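Local coordinates for protein SdbC (Legionella pneumophila subsp. pneumophila, PDB 4KSN) that is a Legionella effector of unknown molecular function, represented here by its C-terminal domain, which assembles with further copies of itself in the crystal, at residues Ser43-Gln46 with Glu52-Arg55; Tyr19-Gly22 with Tyr26-Phe29. The protein carries 1 engineered substitution. One frame throughout, in Å; residues are numbered along the deposited sequence.

Contact 1: residues Ser43-Gln46 with Glu52-Arg55; sequences SHPQ and EMPR. Engineered in segment 52-55: Met53 (natural residue Leu).
The guanidinium group of Arg55 takes hold of the main-chain carbonyl of Ser43 with both terminal nitrogens: NH1 lies 2.9 Å and NH2 3.1 Å from Ser43 O. The oxygen sits in the plane of the guanidinium, at its edge. NH2 approaches almost straight down the C=O bond (171° at the oxygen), whereas NH1 stands well above the carbonyl plane. Beside this polar grip, selenomethionine Met53, an engineered replacement of the natural leucine, lays its methyl over one face of the His44 imidazole, with CE 4.1 Å from the ring centroid in a CH-pi contact displaced toward the rim. The same CE meets Pro45 CD at 3.9 Å.

Further out, Arg55 NH1 also donates to Met53 O (2.8 Å), in the plane of both groups. A bend at chi2 (-49°) turns the arginine chain back toward Ser43. His44 ND1 accepts the backbone N-H of Gln46 at 2.9 Å, which helps to set the rotation of the imidazole. Leu23 of the second subunit packs on His44 and Met53, and Glu27 of that subunit on Arg55; Lys18 of the third bonds Ser43 OG and His44 O, and Asn38 of the fourth bonds Arg55 NH2. Within the long loop between strands 26-33 and 62-71 of this C-terminal domain, one arginine thus joins the two segments through Ser43 O while braced by Met53 O of its own segment, and its positive charge would probably polarise the Ser43 carbonyl.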
# COMPACT_ATOMS: atom_id res chain seq x y z
N SER A 43 -1.53 -14.78 -5.77
CA SER A 43 -1.92 -16.07 -6.33
C SER A 43 -0.69 -16.94 -6.47
O SER A 43 0.41 -16.56 -6.12
CB SER A 43 -2.63 -15.91 -7.66
OG SER A 43 -1.79 -15.46 -8.71
N HIS A 44 -0.89 -18.19 -6.89
CA HIS A 44 0.27 -19.11 -6.96
C HIS A 44 1.36 -18.60 -7.92
O HIS A 44 1.07 -18.24 -9.05
CB HIS A 44 -0.23 -20.50 -7.40
CG HIS A 44 0.67 -21.62 -6.99
ND1 HIS A 44 2.02 -21.65 -7.30
CD2 HIS A 44 0.44 -22.72 -6.24
CE1 HIS A 44 2.57 -22.72 -6.77
NE2 HIS A 44 1.63 -23.38 -6.12
N PRO A 45 2.63 -18.59 -7.48
CA PRO A 45 3.70 -18.14 -8.33
C PRO A 45 4.05 -19.16 -9.48
O PRO A 45 4.69 -18.77 -10.43
CB PRO A 45 4.90 -18.04 -7.37
CG PRO A 45 4.57 -18.92 -6.24
CD PRO A 45 3.10 -18.94 -6.13
N GLN A 46 3.57 -20.40 -9.36
CA GLN A 46 3.93 -21.46 -10.32
C GLN A 46 2.75 -22.10 -11.00
O GLN A 46 2.93 -23.10 -11.72
CB GLN A 46 4.73 -22.56 -9.58
CG GLN A 46 6.04 -22.09 -9.01
CD GLN A 46 6.81 -23.24 -8.37
OE1 GLN A 46 6.26 -24.01 -7.56
NE2 GLN A 46 8.07 -23.35 -8.71
N GLU A 52 -6.64 -17.53 -4.49
CA GLU A 52 -5.83 -16.71 -3.58
C GLU A 52 -4.82 -17.51 -2.78
O GLU A 52 -5.13 -18.56 -2.23
CB GLU A 52 -6.75 -15.91 -2.64
CG GLU A 52 -6.01 -14.81 -1.90
CD GLU A 52 -6.85 -14.13 -0.83
OE1 GLU A 52 -8.11 -14.14 -0.91
OE2 GLU A 52 -6.22 -13.55 0.07
N MSE A 53 -3.60 -17.01 -2.73
CA MSE A 53 -2.53 -17.63 -1.96
C MSE A 53 -1.82 -16.54 -1.18
O MSE A 53 -0.80 -16.01 -1.62
CB MSE A 53 -1.51 -18.34 -2.83
CG MSE A 53 -2.08 -19.57 -3.48
SE MSE A 53 -0.93 -21.06 -2.99
CE MSE A 53 0.79 -20.28 -3.26
N PRO A 54 -2.38 -16.18 -0.01
CA PRO A 54 -1.90 -15.01 0.73
C PRO A 54 -0.41 -15.09 1.06
O PRO A 54 0.09 -16.16 1.32
CB PRO A 54 -2.73 -15.06 2.02
CG PRO A 54 -3.96 -15.84 1.63
CD PRO A 54 -3.41 -16.91 0.74
N ARG A 55 0.25 -13.95 1.01
CA ARG A 55 1.65 -13.81 1.38
C ARG A 55 1.78 -13.33 2.87
O ARG A 55 0.93 -12.60 3.35
CB ARG A 55 2.27 -12.78 0.44
CG ARG A 55 2.27 -13.20 -1.06
CD ARG A 55 2.79 -14.59 -1.31
NE ARG A 55 3.21 -14.75 -2.72
CZ ARG A 55 2.43 -15.22 -3.70
NH1 ARG A 55 1.19 -15.68 -3.49
NH2 ARG A 55 2.94 -15.28 -4.93

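Contact 2: residues Tyr19-Gly22 with Tyr26-Phe29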
# COMPACT_ATOMS: atom_id res chain seq x y z
N TYR A 19 12.50 -21.56 13.62
CA TYR A 19 12.98 -22.61 12.70
C TYR A 19 14.10 -23.43 13.34
O TYR A 19 14.91 -22.95 14.11
CB TYR A 19 13.41 -22.04 11.35
CG TYR A 19 14.62 -21.14 11.39
CD1 TYR A 19 15.91 -21.65 11.24
CD2 TYR A 19 14.48 -19.76 11.53
CE1 TYR A 19 17.04 -20.81 11.32
CE2 TYR A 19 15.57 -18.92 11.57
CZ TYR A 19 16.84 -19.42 11.43
OH TYR A 19 17.88 -18.58 11.47
N ASP A 20 14.07 -24.72 13.07
CA ASP A 20 15.10 -25.64 13.56
C ASP A 20 16.31 -25.45 12.65
O ASP A 20 16.19 -25.41 11.42
CB ASP A 20 14.56 -27.07 13.50
CG ASP A 20 15.64 -28.13 13.75
OD1 ASP A 20 16.39 -28.03 14.73
OD2 ASP A 20 15.69 -29.04 12.91
N THR A 21 17.45 -25.24 13.28
CA THR A 21 18.71 -25.04 12.56
C THR A 21 19.23 -26.33 11.89
O THR A 21 19.57 -26.34 10.69
CB THR A 21 19.76 -24.52 13.53
OG1 THR A 21 19.85 -25.38 14.68
CG2 THR A 21 19.37 -23.10 13.98
N GLY A 22 19.21 -27.43 12.64
CA GLY A 22 19.79 -28.70 12.18
C GLY A 22 20.92 -29.08 13.09
O GLY A 22 21.61 -30.08 12.86
N TYR A 26 16.65 -24.27 17.99
CA TYR A 26 15.80 -23.45 17.09
C TYR A 26 16.05 -21.95 17.34
O TYR A 26 16.37 -21.53 18.44
CB TYR A 26 14.30 -23.79 17.23
CG TYR A 26 13.71 -23.42 18.57
CD1 TYR A 26 13.73 -24.30 19.66
CD2 TYR A 26 13.08 -22.17 18.75
CE1 TYR A 26 13.20 -23.92 20.90
CE2 TYR A 26 12.55 -21.80 19.97
CZ TYR A 26 12.60 -22.69 21.05
OH TYR A 26 12.05 -22.25 22.23
N GLU A 27 15.78 -21.15 16.29
CA GLU A 27 16.04 -19.73 16.32
C GLU A 27 14.71 -19.06 16.20
O GLU A 27 13.85 -19.59 15.49
CB GLU A 27 16.94 -19.29 15.15
CG GLU A 27 18.30 -20.02 15.07
CD GLU A 27 19.21 -19.64 16.18
OE1 GLU A 27 18.79 -19.10 17.26
OE2 GLU A 27 20.43 -19.81 15.96
N SER A 28 14.56 -17.93 16.88
CA SER A 28 13.31 -17.21 16.95
C SER A 28 13.55 -15.77 16.60
O SER A 28 14.53 -15.18 17.06
CB SER A 28 12.78 -17.25 18.39
OG SER A 28 12.59 -18.59 18.86
N PHE A 29 12.57 -15.17 15.90
CA PHE A 29 12.72 -13.81 15.40
C PHE A 29 11.32 -13.20 15.43
O PHE A 29 10.32 -13.91 15.23
CB PHE A 29 13.17 -13.83 13.96
CG PHE A 29 14.60 -14.24 13.72
CD1 PHE A 29 14.94 -15.56 13.52
CD2 PHE A 29 15.58 -13.29 13.59
CE1 PHE A 29 16.24 -15.91 13.30
CE2 PHE A 29 16.88 -13.63 13.31
CZ PHE A 29 17.22 -14.96 13.18
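Tyr19 and Glu27 face each other as a hydrogen-bonded antiparallel pair, each backbone N-H reaching the other's carbonyl oxygen: Tyr19 N to Glu27 O and Glu27 N to Tyr19 O are both 3.0 Å. Their side chains rise from the same face of the sheet, and here the packing is close. Glu27 CB lies over one face of the Tyr19 ring, 4.0 Å from its centroid and toward the rim, a CH-pi contact. With chi1 of 65°, the tyrosine's CG is held between its backbone N and carbonyl carbon, which swings the ring across the neighbouring strand to Glu27 and on to Phe29, where Tyr19 CE2 comes within 3.5 Å of Phe29 CE1. Farther along the glutamate, the Thr21 methyl CG2 meets Glu27 CG at 3.4 Å.

The buried carboxylate of Glu27 finds its partners on the second subunit: a salt bridge from OE1 to Arg55, a hydrogen bond to Tyr33 OH, and one from OE2 to Leu57 N. Tyr19 OH is bonded to Leu57 O of the same neighbour.

The face bearing Asp20 and Tyr26 is far looser. These two form a non-hydrogen-bonded pair with CA atoms 4.2 Å apart, but their side chains are exposed and the Tyr26 ring leads away from the opposing segment. Tyr26 touches it mainly near the backbone, its CA making a CH···O contact with Tyr19 O (3.2 Å).

This is the turn end of the beta hairpin formed by strands 10-20 and 26-33. Thr21 OG1 bonds Val25 O within the turn, strand 62-71 flanks 10-20 on its other side, and at Phe29 the sheet continues antiparallel into the second subunit.

How the contacts relate
Contact 2 closes the hairpin between strands 10-20 and 26-33, while contact 1 joins two parts of the long loop that leads from strand 26-33 to strand 62-71. They lie on opposite sides of the chain's centre, their own centres 25 Å apart and their nearest atoms about 15 Å apart, so within one chain they do not touch. The assembly brings such regions together: Glu27 of contact 2 forms a salt bridge with Arg55 of the second subunit, a residue of contact 1 in that copy, and around contact 1 Leu23, Val25 and Glu27 of the second subunit supply packing. Loop and hairpin therefore meet across subunits.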